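Local coordinates for protein globin II, extracellular (Lumbricus terrestris, PDB 1X9F) that binds haem and, as one globin of the giant extracellular haemoglobin (erythrocruorin) of the earthworm, probably carries oxygen, at residues 13-16 with 17-20; 54-58 with 59-63; 62-65 with 66-70; 137-140 with 141-144. All coordinates share one frame; numbering follows the deposited sequence.

Interaction 1 (13-16 with 17-20)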
loop_
_atom_site.group_PDB
_atom_site.type_symbol
_atom_site.label_atom_id
_atom_site.label_comp_id
_atom_site.label_asym_id
_atom_site.label_seq_id
_atom_site.Cartn_x
_atom_site.Cartn_y
_atom_site.Cartn_z
ATOM N N LYS B 13 -31.138 -12.162 -20.250
ATOM C CA LYS B 13 -30.665 -12.434 -18.883
ATOM C C LYS B 13 -29.723 -11.332 -18.393
ATOM O O LYS B 13 -29.898 -10.810 -17.290
ATOM C CB LYS B 13 -29.997 -13.812 -18.773
ATOM C CG LYS B 13 -31.012 -14.964 -18.765
ATOM C CD LYS B 13 -30.308 -16.328 -18.618
ATOM C CE LYS B 13 -29.663 -16.469 -17.225
ATOM N NZ LYS B 13 -29.051 -17.830 -17.074
ATOM N N SER B 14 -28.749 -10.963 -19.220
ATOM C CA SER B 14 -27.775 -9.933 -18.847
ATOM C C SER B 14 -28.386 -8.550 -18.704
ATOM O O SER B 14 -28.125 -7.846 -17.723
ATOM C CB SER B 14 -26.632 -9.871 -19.858
ATOM O OG SER B 14 -25.738 -10.948 -19.658
ATOM N N GLU B 15 -29.182 -8.155 -19.696
ATOM C CA GLU B 15 -29.792 -6.841 -19.682
ATOM C C GLU B 15 -30.787 -6.711 -18.539
ATOM O O GLU B 15 -30.936 -5.629 -17.969
ATOM C CB GLU B 15 -30.391 -6.522 -21.050
ATOM C CG GLU B 15 -29.291 -6.480 -22.104
ATOM C CD GLU B 15 -29.776 -6.167 -23.500
ATOM O OE1 GLU B 15 -28.911 -5.909 -24.366
ATOM O OE2 GLU B 15 -31.004 -6.179 -23.738
ATOM N N TRP B 16 -31.435 -7.817 -18.174
ATOM C CA TRP B 16 -32.320 -7.828 -17.011
ATOM C C TRP B 16 -31.523 -7.564 -15.738
ATOM O O TRP B 16 -31.879 -6.690 -14.946
ATOM C CB TRP B 16 -33.094 -9.149 -16.906
ATOM C CG TRP B 16 -33.822 -9.313 -15.604
ATOM C CD1 TRP B 16 -33.459 -10.119 -14.560
ATOM C CD2 TRP B 16 -35.020 -8.639 -15.192
ATOM N NE1 TRP B 16 -34.358 -9.993 -13.527
ATOM C CE2 TRP B 16 -35.328 -9.093 -13.888
ATOM C CE3 TRP B 16 -35.875 -7.700 -15.795
ATOM C CZ2 TRP B 16 -36.447 -8.650 -13.181
ATOM C CZ3 TRP B 16 -36.991 -7.259 -15.090
ATOM C CH2 TRP B 16 -37.266 -7.735 -13.798
ATOM N N GLY B 17 -30.442 -8.322 -15.562
ATOM C CA GLY B 17 -29.524 -8.133 -14.444
ATOM C C GLY B 17 -29.132 -6.679 -14.261
ATOM O O GLY B 17 -29.264 -6.132 -13.163
ATOM N N ARG B 18 -28.672 -6.047 -15.336
ATOM C CA ARG B 18 -28.281 -4.642 -15.287
ATOM C C ARG B 18 -29.424 -3.661 -14.991
ATOM O O ARG B 18 -29.193 -2.636 -14.353
ATOM C CB ARG B 18 -27.565 -4.244 -16.573
ATOM C CG ARG B 18 -26.066 -4.085 -16.411
ATOM C CD ARG B 18 -25.258 -4.925 -17.381
ATOM N NE ARG B 18 -25.715 -4.770 -18.759
ATOM C CZ ARG B 18 -25.396 -5.587 -19.758
ATOM N NH1 ARG B 18 -24.610 -6.639 -19.550
ATOM N NH2 ARG B 18 -25.869 -5.352 -20.974
ATOM N N ALA B 19 -30.641 -3.966 -15.443
ATOM C CA ALA B 19 -31.775 -3.042 -15.287
ATOM C C ALA B 19 -32.514 -3.241 -13.971
ATOM O O ALA B 19 -33.085 -2.297 -13.415
ATOM C CB ALA B 19 -32.741 -3.198 -16.452
ATOM N N TYR B 20 -32.502 -4.479 -13.487
ATOM C CA TYR B 20 -33.239 -4.864 -12.290
ATOM C C TYR B 20 -32.764 -4.126 -11.042
ATOM O O TYR B 20 -33.587 -3.674 -10.245
ATOM C CB TYR B 20 -33.147 -6.380 -12.096
ATOM C CG TYR B 20 -34.102 -6.984 -11.090
ATOM C CD1 TYR B 20 -33.773 -8.173 -10.436
ATOM C CD2 TYR B 20 -35.332 -6.393 -10.803
ATOM C CE1 TYR B 20 -34.642 -8.754 -9.516
ATOM C CE2 TYR B 20 -36.206 -6.967 -9.884
ATOM C CZ TYR B 20 -35.851 -8.143 -9.249
ATOM O OH TYR B 20 -36.711 -8.707 -8.346
HETATM O O HOH W 1 -26.174 -6.193 -23.875
#

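Interaction 2 (54-58 with 59-63)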
loop_
_atom_site.group_PDB
_atom_site.type_symbol
_atom_site.label_atom_id
_atom_site.label_comp_id
_atom_site.label_asym_id
_atom_site.label_seq_id
_atom_site.Cartn_x
_atom_site.Cartn_y
_atom_site.Cartn_z
ATOM N N ASP B 54 -54.703 1.721 -6.578
ATOM C CA ASP B 54 -55.083 3.117 -6.726
ATOM C C ASP B 54 -53.944 4.067 -6.357
ATOM O O ASP B 54 -53.927 5.220 -6.788
ATOM C CB ASP B 54 -56.329 3.409 -5.886
ATOM C CG ASP B 54 -56.191 2.935 -4.447
ATOM O OD1 ASP B 54 -56.187 1.702 -4.211
ATOM O OD2 ASP B 54 -56.094 3.726 -3.482
ATOM N N ASP B 55 -52.993 3.578 -5.570
ATOM C CA ASP B 55 -51.858 4.382 -5.160
ATOM C C ASP B 55 -50.583 3.571 -5.318
ATOM O O ASP B 55 -50.328 2.665 -4.531
ATOM C CB ASP B 55 -52.055 4.827 -3.713
ATOM C CG ASP B 55 -50.805 5.415 -3.096
ATOM O OD1 ASP B 55 -49.931 5.951 -3.820
ATOM O OD2 ASP B 55 -50.621 5.389 -1.863
ATOM N N THR B 56 -49.783 3.899 -6.331
ATOM C CA THR B 56 -48.578 3.118 -6.643
ATOM C C THR B 56 -47.421 3.382 -5.677
ATOM O O THR B 56 -46.373 2.740 -5.762
ATOM C CB THR B 56 -48.124 3.354 -8.104
ATOM O OG1 THR B 56 -48.216 4.750 -8.422
ATOM C CG2 THR B 56 -49.095 2.697 -9.092
ATOM N N SER B 57 -47.619 4.335 -4.772
ATOM C CA SER B 57 -46.638 4.649 -3.742
ATOM C C SER B 57 -46.951 3.894 -2.467
ATOM O O SER B 57 -46.126 3.843 -1.552
ATOM C CB SER B 57 -46.611 6.152 -3.460
ATOM O OG SER B 57 -46.334 6.880 -4.643
ATOM N N HIS B 58 -48.143 3.312 -2.404
ATOM C CA HIS B 58 -48.536 2.588 -1.219
ATOM C C HIS B 58 -47.582 1.404 -0.996
ATOM O O HIS B 58 -47.196 0.737 -1.959
ATOM C CB HIS B 58 -49.986 2.132 -1.347
ATOM C CG HIS B 58 -50.572 1.678 -0.056
ATOM N ND1 HIS B 58 -50.196 0.497 0.539
ATOM C CD2 HIS B 58 -51.468 2.254 0.778
ATOM C CE1 HIS B 58 -50.838 0.357 1.685
ATOM N NE2 HIS B 58 -51.629 1.405 1.846
ATOM N N PRO B 59 -47.182 1.156 0.253
ATOM C CA PRO B 59 -46.256 0.063 0.565
ATOM C C PRO B 59 -46.759 -1.323 0.126
ATOM O O PRO B 59 -45.970 -2.139 -0.364
ATOM C CB PRO B 59 -46.123 0.140 2.090
ATOM C CG PRO B 59 -47.327 0.883 2.540
ATOM C CD PRO B 59 -47.574 1.899 1.474
ATOM N N ALA B 60 -48.058 -1.572 0.289
ATOM C CA ALA B 60 -48.668 -2.817 -0.166
ATOM C C ALA B 60 -48.557 -2.971 -1.676
ATOM O O ALA B 60 -48.439 -4.089 -2.185
ATOM C CB ALA B 60 -50.118 -2.892 0.268
ATOM N N PHE B 61 -48.601 -1.856 -2.395
ATOM C CA PHE B 61 -48.449 -1.936 -3.827
ATOM C C PHE B 61 -47.006 -2.194 -4.234
ATOM O O PHE B 61 -46.752 -2.955 -5.174
ATOM C CB PHE B 61 -48.968 -0.697 -4.542
ATOM C CG PHE B 61 -49.005 -0.880 -6.009
ATOM C CD1 PHE B 61 -50.052 -1.595 -6.591
ATOM C CD2 PHE B 61 -47.955 -0.447 -6.807
ATOM C CE1 PHE B 61 -50.085 -1.826 -7.955
ATOM C CE2 PHE B 61 -47.975 -0.675 -8.176
ATOM C CZ PHE B 61 -49.047 -1.366 -8.752
ATOM N N ILE B 62 -46.067 -1.546 -3.546
ATOM C CA ILE B 62 -44.652 -1.765 -3.813
ATOM C C ILE B 62 -44.357 -3.244 -3.642
ATOM O O ILE B 62 -43.724 -3.859 -4.502
ATOM C CB ILE B 62 -43.747 -0.961 -2.839
ATOM C CG1 ILE B 62 -44.077 0.535 -2.844
ATOM C CG2 ILE B 62 -42.266 -1.197 -3.159
ATOM C CD1 ILE B 62 -43.789 1.226 -4.135
ATOM N N ALA B 63 -44.809 -3.799 -2.518
ATOM C CA ALA B 63 -44.551 -5.188 -2.170
ATOM C C ALA B 63 -45.037 -6.082 -3.288
ATOM O O ALA B 63 -44.316 -6.978 -3.743
ATOM C CB ALA B 63 -45.243 -5.548 -0.862
#

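Interaction 3 (62-65 with 66-70). Unlike the reference sequence in segment 66-70: D66 (reference Glu). With CMO (carbon monoxide), chain P; HEM (protoporphyrin IX containing Fe), chain O.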
loop_
_atom_site.group_PDB
_atom_site.type_symbol
_atom_site.label_atom_id
_atom_site.label_comp_id
_atom_site.label_asym_id
_atom_site.label_seq_id
_atom_site.Cartn_x
_atom_site.Cartn_y
_atom_site.Cartn_z
ATOM N N ILE B 62 -46.067 -1.546 -3.546
ATOM C CA ILE B 62 -44.652 -1.765 -3.813
ATOM C C ILE B 62 -44.357 -3.244 -3.642
ATOM O O ILE B 62 -43.724 -3.859 -4.502
ATOM C CB ILE B 62 -43.747 -0.961 -2.839
ATOM C CG1 ILE B 62 -44.077 0.535 -2.844
ATOM C CG2 ILE B 62 -42.266 -1.197 -3.159
ATOM C CD1 ILE B 62 -43.789 1.226 -4.135
ATOM N N ALA B 63 -44.809 -3.799 -2.518
ATOM C CA ALA B 63 -44.551 -5.188 -2.170
ATOM C C ALA B 63 -45.037 -6.082 -3.288
ATOM O O ALA B 63 -44.316 -6.978 -3.743
ATOM C CB ALA B 63 -45.243 -5.548 -0.862
ATOM N N HIS B 64 -46.254 -5.804 -3.738
ATOM C CA HIS B 64 -46.841 -6.516 -4.849
ATOM C C HIS B 64 -46.005 -6.403 -6.134
ATOM O O HIS B 64 -45.804 -7.395 -6.836
ATOM C CB HIS B 64 -48.263 -6.030 -5.106
ATOM C CG HIS B 64 -48.765 -6.418 -6.449
ATOM N ND1 HIS B 64 -49.133 -7.710 -6.753
ATOM C CD2 HIS B 64 -48.857 -5.716 -7.602
ATOM C CE1 HIS B 64 -49.479 -7.776 -8.025
ATOM N NE2 HIS B 64 -49.312 -6.582 -8.567
ATOM N N ALA B 65 -45.537 -5.196 -6.435
ATOM C CA ALA B 65 -44.777 -4.957 -7.653
ATOM C C ALA B 65 -43.398 -5.609 -7.574
ATOM O O ALA B 65 -42.935 -6.187 -8.559
ATOM C CB ALA B 65 -44.663 -3.468 -7.926
ATOM N N ASP B 66 -42.746 -5.511 -6.412
ATOM C CA ASP B 66 -41.497 -6.242 -6.154
ATOM C C ASP B 66 -41.744 -7.751 -6.320
ATOM O O ASP B 66 -40.895 -8.473 -6.851
ATOM C CB ASP B 66 -40.931 -5.925 -4.752
ATOM C CG ASP B 66 -39.865 -4.809 -4.758
ATOM O OD1 ASP B 66 -38.933 -4.853 -3.909
ATOM O OD2 ASP B 66 -39.879 -3.851 -5.563
ATOM N N ARG B 67 -42.913 -8.212 -5.882
ATOM C CA ARG B 67 -43.284 -9.624 -5.978
ATOM C C ARG B 67 -43.401 -10.067 -7.438
ATOM O O ARG B 67 -42.911 -11.136 -7.813
ATOM C CB ARG B 67 -44.605 -9.841 -5.250
ATOM C CG ARG B 67 -44.719 -11.150 -4.527
ATOM C CD ARG B 67 -45.580 -11.093 -3.274
ATOM N NE ARG B 67 -46.829 -10.341 -3.437
ATOM C CZ ARG B 67 -47.261 -9.404 -2.593
ATOM N NH1 ARG B 67 -46.559 -9.096 -1.509
ATOM N NH2 ARG B 67 -48.409 -8.777 -2.823
ATOM N N VAL B 68 -44.039 -9.229 -8.251
ATOM C CA VAL B 68 -44.206 -9.493 -9.676
ATOM C C VAL B 68 -42.876 -9.581 -10.385
ATOM O O VAL B 68 -42.633 -10.521 -11.147
ATOM C CB VAL B 68 -45.001 -8.379 -10.353
ATOM C CG1 VAL B 68 -45.059 -8.594 -11.872
ATOM C CG2 VAL B 68 -46.375 -8.280 -9.742
ATOM N N LEU B 69 -42.023 -8.591 -10.149
ATOM C CA LEU B 69 -40.704 -8.599 -10.749
ATOM C C LEU B 69 -39.863 -9.766 -10.238
ATOM O O LEU B 69 -38.942 -10.211 -10.922
ATOM C CB LEU B 69 -39.987 -7.265 -10.536
ATOM C CG LEU B 69 -40.587 -6.053 -11.250
ATOM C CD1 LEU B 69 -39.528 -4.985 -11.307
ATOM C CD2 LEU B 69 -41.062 -6.397 -12.663
ATOM N N GLY B 70 -40.199 -10.261 -9.045
ATOM C CA GLY B 70 -39.559 -11.443 -8.476
ATOM C C GLY B 70 -39.896 -12.676 -9.286
ATOM O O GLY B 70 -39.029 -13.515 -9.547
HETATM C C CMO P . -48.748 -8.958 -11.568
HETATM O O CMO P . -49.004 -7.764 -11.262
HETATM C CHA HEM O . -50.086 -11.515 -8.717
HETATM C CHB HEM O . -46.351 -12.440 -11.726
HETATM C CHC HEM O . -48.673 -10.131 -15.359
HETATM C CHD HEM O . -52.523 -9.418 -12.410
HETATM C C1A HEM O . -48.763 -11.917 -9.221
HETATM C C2A HEM O . -47.844 -12.517 -8.364
HETATM C C3A HEM O . -46.691 -12.812 -9.216
HETATM C C4A HEM O . -47.169 -12.323 -10.526
HETATM C CMA HEM O . -45.375 -13.450 -8.847
HETATM C CAA HEM O . -47.956 -12.754 -6.879
HETATM C CBA HEM O . -48.487 -14.126 -6.518
HETATM C CGA HEM O . -48.626 -14.127 -5.013
HETATM O O1A HEM O . -47.601 -14.275 -4.308
HETATM O O2A HEM O . -49.765 -13.969 -4.528
HETATM C C1B HEM O . -46.680 -11.855 -13.023
HETATM C C2B HEM O . -45.764 -11.903 -14.052
HETATM C C3B HEM O . -46.440 -11.269 -15.041
HETATM C C4B HEM O . -47.678 -10.873 -14.589
HETATM C CMB HEM O . -44.381 -12.501 -14.079
HETATM C CAB HEM O . -45.857 -11.103 -16.228
HETATM C CBB HEM O . -45.203 -11.019 -17.370
HETATM C C1C HEM O . -49.961 -9.676 -14.822
HETATM C C2C HEM O . -50.805 -8.918 -15.610
HETATM C C3C HEM O . -51.888 -8.720 -14.786
HETATM C C4C HEM O . -51.612 -9.356 -13.574
HETATM C CMC HEM O . -50.553 -8.472 -17.031
HETATM C CAC HEM O . -53.106 -7.954 -15.166
HETATM C CBC HEM O . -52.973 -6.685 -15.580
HETATM C C1D HEM O . -52.191 -9.968 -11.078
HETATM C C2D HEM O . -53.060 -9.830 -9.997
HETATM C C3D HEM O . -52.409 -10.402 -8.929
HETATM C C4D HEM O . -51.133 -10.860 -9.511
HETATM C CMD HEM O . -54.428 -9.190 -10.000
HETATM C CAD HEM O . -52.895 -10.560 -7.510
HETATM C CBD HEM O . -52.841 -9.242 -6.757
HETATM C CGD HEM O . -53.289 -9.528 -5.346
HETATM O O1D HEM O . -52.612 -10.298 -4.631
HETATM O O2D HEM O . -54.335 -8.984 -4.942
HETATM N NA HEM O . -48.426 -11.823 -10.546
HETATM N NB HEM O . -47.859 -11.244 -13.300
HETATM N NC HEM O . -50.415 -9.995 -13.580
HETATM N ND HEM O . -51.003 -10.577 -10.823
HETATM FE FE HEM O . -49.459 -10.975 -12.079
#

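Interaction 4 (137-140 with 141-144). With HEM (protoporphyrin IX containing Fe), chain O.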
loop_
_atom_site.group_PDB
_atom_site.type_symbol
_atom_site.label_atom_id
_atom_site.label_comp_id
_atom_site.label_asym_id
_atom_site.label_seq_id
_atom_site.Cartn_x
_atom_site.Cartn_y
_atom_site.Cartn_z
ATOM N N ILE B 137 -42.523 -15.825 -22.051
ATOM C CA ILE B 137 -42.798 -15.956 -20.627
ATOM C C ILE B 137 -44.294 -15.796 -20.358
ATOM O O ILE B 137 -44.884 -16.569 -19.596
ATOM C CB ILE B 137 -41.927 -14.963 -19.813
ATOM C CG1 ILE B 137 -40.479 -15.469 -19.756
ATOM C CG2 ILE B 137 -42.481 -14.770 -18.402
ATOM C CD1 ILE B 137 -39.445 -14.396 -19.446
ATOM N N GLU B 138 -44.901 -14.810 -21.012
ATOM C CA GLU B 138 -46.328 -14.556 -20.862
ATOM C C GLU B 138 -47.210 -15.675 -21.433
ATOM O O GLU B 138 -48.277 -15.951 -20.882
ATOM C CB GLU B 138 -46.701 -13.184 -21.436
ATOM C CG GLU B 138 -46.160 -12.015 -20.620
ATOM C CD GLU B 138 -46.540 -10.655 -21.181
ATOM O OE1 GLU B 138 -46.805 -9.739 -20.371
ATOM O OE2 GLU B 138 -46.570 -10.497 -22.423
ATOM N N ASP B 139 -46.770 -16.326 -22.511
ATOM C CA ASP B 139 -47.507 -17.478 -23.046
ATOM C C ASP B 139 -47.722 -18.549 -21.981
ATOM O O ASP B 139 -48.758 -19.212 -21.967
ATOM C CB ASP B 139 -46.792 -18.100 -24.255
ATOM C CG ASP B 139 -46.968 -17.286 -25.526
ATOM O OD1 ASP B 139 -47.923 -16.481 -25.613
ATOM O OD2 ASP B 139 -46.196 -17.394 -26.502
ATOM N N GLY B 140 -46.735 -18.717 -21.103
ATOM C CA GLY B 140 -46.814 -19.698 -20.028
ATOM C C GLY B 140 -47.674 -19.273 -18.848
ATOM O O GLY B 140 -48.106 -20.120 -18.066
ATOM N N ILE B 141 -47.918 -17.972 -18.701
ATOM C CA ILE B 141 -48.735 -17.480 -17.588
ATOM C C ILE B 141 -50.206 -17.464 -17.999
ATOM O O ILE B 141 -51.099 -17.804 -17.214
ATOM C CB ILE B 141 -48.253 -16.075 -17.124
ATOM C CG1 ILE B 141 -46.796 -16.140 -16.643
ATOM C CG2 ILE B 141 -49.159 -15.521 -16.015
ATOM C CD1 ILE B 141 -46.030 -14.822 -16.778
ATOM N N LYS B 142 -50.436 -17.068 -19.243
ATOM C CA LYS B 142 -51.757 -17.091 -19.831
ATOM C C LYS B 142 -52.206 -18.535 -20.008
ATOM O O LYS B 142 -53.348 -18.881 -19.701
ATOM C CB LYS B 142 -51.734 -16.381 -21.189
ATOM C CG LYS B 142 -51.360 -14.906 -21.070
ATOM C CD LYS B 142 -51.767 -14.120 -22.309
ATOM C CE LYS B 142 -50.874 -14.432 -23.511
ATOM N NZ LYS B 142 -51.108 -13.440 -24.604
ATOM N N GLY B 143 -51.285 -19.377 -20.483
ATOM C CA GLY B 143 -51.618 -20.734 -20.926
ATOM C C GLY B 143 -52.138 -20.754 -22.355
ATOM O O GLY B 143 -52.359 -21.825 -22.931
ATOM N N HIS B 144 -52.338 -19.559 -22.915
ATOM C CA HIS B 144 -52.850 -19.388 -24.273
ATOM C C HIS B 144 -51.691 -19.358 -25.263
ATOM O O HIS B 144 -50.527 -19.118 -24.885
ATOM C CB HIS B 144 -53.650 -18.078 -24.415
ATOM C CG HIS B 144 -54.950 -18.047 -23.664
ATOM N ND1 HIS B 144 -55.901 -19.044 -23.756
ATOM C CD2 HIS B 144 -55.474 -17.108 -22.841
ATOM C CE1 HIS B 144 -56.941 -18.731 -23.002
ATOM N NE2 HIS B 144 -56.707 -17.561 -22.437
HETATM C CHA HEM O . -50.086 -11.515 -8.717
HETATM C CHB HEM O . -46.351 -12.440 -11.726
HETATM C CHC HEM O . -48.673 -10.131 -15.359
HETATM C CHD HEM O . -52.523 -9.418 -12.410
HETATM C C1A HEM O . -48.763 -11.917 -9.221
HETATM C C2A HEM O . -47.844 -12.517 -8.364
HETATM C C3A HEM O . -46.691 -12.812 -9.216
HETATM C C4A HEM O . -47.169 -12.323 -10.526
HETATM C CMA HEM O . -45.375 -13.450 -8.847
HETATM C CAA HEM O . -47.956 -12.754 -6.879
HETATM C CBA HEM O . -48.487 -14.126 -6.518
HETATM C CGA HEM O . -48.626 -14.127 -5.013
HETATM O O1A HEM O . -47.601 -14.275 -4.308
HETATM O O2A HEM O . -49.765 -13.969 -4.528
HETATM C C1B HEM O . -46.680 -11.855 -13.023
HETATM C C2B HEM O . -45.764 -11.903 -14.052
HETATM C C3B HEM O . -46.440 -11.269 -15.041
HETATM C C4B HEM O . -47.678 -10.873 -14.589
HETATM C CMB HEM O . -44.381 -12.501 -14.079
HETATM C CAB HEM O . -45.857 -11.103 -16.228
HETATM C CBB HEM O . -45.203 -11.019 -17.370
HETATM C C1C HEM O . -49.961 -9.676 -14.822
HETATM C C2C HEM O . -50.805 -8.918 -15.610
HETATM C C3C HEM O . -51.888 -8.720 -14.786
HETATM C C4C HEM O . -51.612 -9.356 -13.574
HETATM C CMC HEM O . -50.553 -8.472 -17.031
HETATM C CAC HEM O . -53.106 -7.954 -15.166
HETATM C CBC HEM O . -52.973 -6.685 -15.580
HETATM C C1D HEM O . -52.191 -9.968 -11.078
HETATM C C2D HEM O . -53.060 -9.830 -9.997
HETATM C C3D HEM O . -52.409 -10.402 -8.929
HETATM C C4D HEM O . -51.133 -10.860 -9.511
HETATM C CMD HEM O . -54.428 -9.190 -10.000
HETATM C CAD HEM O . -52.895 -10.560 -7.510
HETATM C CBD HEM O . -52.841 -9.242 -6.757
HETATM C CGD HEM O . -53.289 -9.528 -5.346
HETATM O O1D HEM O . -52.612 -10.298 -4.631
HETATM O O2D HEM O . -54.335 -8.984 -4.942
HETATM N NA HEM O . -48.426 -11.823 -10.546
HETATM N NB HEM O . -47.859 -11.244 -13.300
HETATM N NC HEM O . -50.415 -9.995 -13.580
HETATM N ND HEM O . -51.003 -10.577 -10.823
HETATM FE FE HEM O . -49.459 -10.975 -12.079
#

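Interaction 1 (13-16 with 17-20)
W16 and Y20, one helical turn apart, lay their rings over each other in an offset stack, the centroid of the indole six-membered ring 4.5 Å from that of the phenol and the planes 25° apart. W16 CZ2 sits above the middle of the Y20 ring, while Y20 CB covers the indole five-membered ring by a CH-pi contact. Both side chains carry CG anti to the backbone N (chi1 169° for W16), which swings them to the same flank. The two broad rings cover each other there, and tryptophan suits its place because NE1 can also bond to D73 OD2. Polar ends are met on the other flank too. A water takes up the gap between E15 and R18, donating to E15 OE1 at 2.8 Å and accepting from R18 NH2 at 3.0 Å, in the guanidinium plane; E15 OE1 and R18 NH2 themselves are 4.6 Å apart, too far for a salt bridge. E15 OE1 is also hydrogen-bonded to a polar side chain of another protein's chain, OE2 accepts from W130 NE1 and D126 N, and R18 NH1 pairs with an acidic side chain of another protein's chain. Backbone donors G17 N to Y20 N are spent on the carbonyls of K13 to W16, as in any alpha helix. Helix 6-20 thus leans W16 and Y20 on helix 59-77, at L72, I76 and L69, while A19 and R18 face L121 of helix 103-121.

Interaction 2 (54-58 with 59-63)
H58 O accepts from I62 N at 3.0 Å, the first regular bond of the helix that P59 opens, straight after a type I beta turn from D55 to H58 closed by H58 N to D55 O. H58 is the N-cap. Its CG is anti to the backbone N (chi1 -166°), a setting that brings the imidazole beside the first turn, where ND1 accepts from A60 N at 3.0 Å with the donor only 9° out of the ring plane. Histidine therefore satisfies an amide that has no carbonyl partner earlier in the helix. Proline suits the next position because it has no N-H to satisfy there, and its CD lies over a face of the H58 ring, 3.5 Å from the centroid, as a CH-pi contact. A60 CB lies beside the ring, 3.4 Å from H58 ND1. Within the turn D55 OD1 accepts from S57 N at 3.0 Å, making an Asx turn; the amide comes from above the carboxylate plane. T56 and F61 run side by side, T56 CG2 meeting F61 CE2 at 3.7 Å, so the threonine methyl packs on the phenyl ring while OG1 bonds to R35 NE. I62 bends its CD1 back to T56 O, 3.4 Å away. The loop is in this way fastened to the start of helix 59-77, whose F61 packs on F38 and I62 on Q31 of helix 23-40; P59 and A63 instead meet P89 and A90 of the chain of Globin III.

Interaction 3 (62-65 with 66-70)
V68 lays its CG2 over a face of the H64 imidazole, 3.8 Å from the ring centroid and 26° off the normal, the two side chains crossing at a slant. H64 CG is anti to the backbone N (chi1 163°), which extends the ring toward the haem, edge-on to the porphyrin, with CHA near the imidazole plane. From that edge NE2 gives a weak hydrogen bond to the oxygen of carbon monoxide at 3.0 Å. V68 has CG1 beside the porphyrin, 3.8 Å from HEM C1B, and CG2 against the ligand. This is the distal side of the globin fold, where a helix hangs a histidine and, one turn on, a branched apolar residue over the bound gas. R67 approaches H64 differently: bent at chi2 and chi3, its chain folds back so that one guanidinium face covers H64 CA and A63 O, with NH2 3.6 Å from H64 CB. Cutting this side chain back to alanine is likely to uncover that flank of H64 and take one positive group away from the neighbourhood of propionate O1A, R67 NE lying 4.1 Å from it. D66 turns away from the haem, to another flank, where its OD2 is bonded to S30 OG of helix 23-40. R67 also packs on H97 of the chain of Globin III, and F48 meets the H64 ring.

Interaction 4 (137-140 with 141-144)
I141 and I137, one turn apart, lie side by side and point the same way, I141 CD1 meeting I137 CG2 at 3.9 Å. CG1 of I141 is anti to its carbonyl carbon (chi1 -61°), which draws CG1 and CD1 back along the helix over I137 O and sets CD1 3.8 Å from the haem vinyl carbon CAB. A long branched hydrocarbon suits this spot between vinyl, L92 and H96. An alanine in its place is likely to open a gap beside the vinyl and take an apolar neighbour from I137 CG2.

E138 contributes through both its carbonyl and its side chain. The carbonyl O is gripped by two donors, K142 N at 2.9 Å, almost straight on, and I141 N at 3.0 Å, which comes from above the carbonyl plane. Its extended side chain takes CG to 3.5 Å from vinyl carbon CBB, so the methylenes of a charged residue serve as packing.

D139 does its work mainly through the backbone: its O accepts from G143 N at 2.9 Å. Its carboxylate only nears K142, OD1 lying 4.5 Å from NZ, beyond a salt bridge; the lysine amine has a weak, long ion pair with D103. G143 then leaves helical angles with phi 83°, a value that a side chain would tolerate poorly.

The arrangement is that of the last helix of a globin where it ends: isoleucine and glutamate line the haem pocket, on the vinyl side, and a glycine of positive phi finishes the helix.

Interactions 2 and 3 follow one another on helix 59-77, sharing I62 and A63, with centres about 10 Å apart: the first starts the helix, the second carries it past the bound carbon monoxide. F61 of interaction 2 stays about 7 Å from that ligand, side chain to ligand. Interaction 1 packs against the same helix further along, W16 CZ2 lying 3.7 Å from L69 O, though the W16 side chain is about 9 Å from the haem. Interaction 4 does not touch interaction 3, their nearest atoms being about 8 Å apart, yet both touch the haem: H64 and V68 on the carbon monoxide side, I141 at a vinyl group.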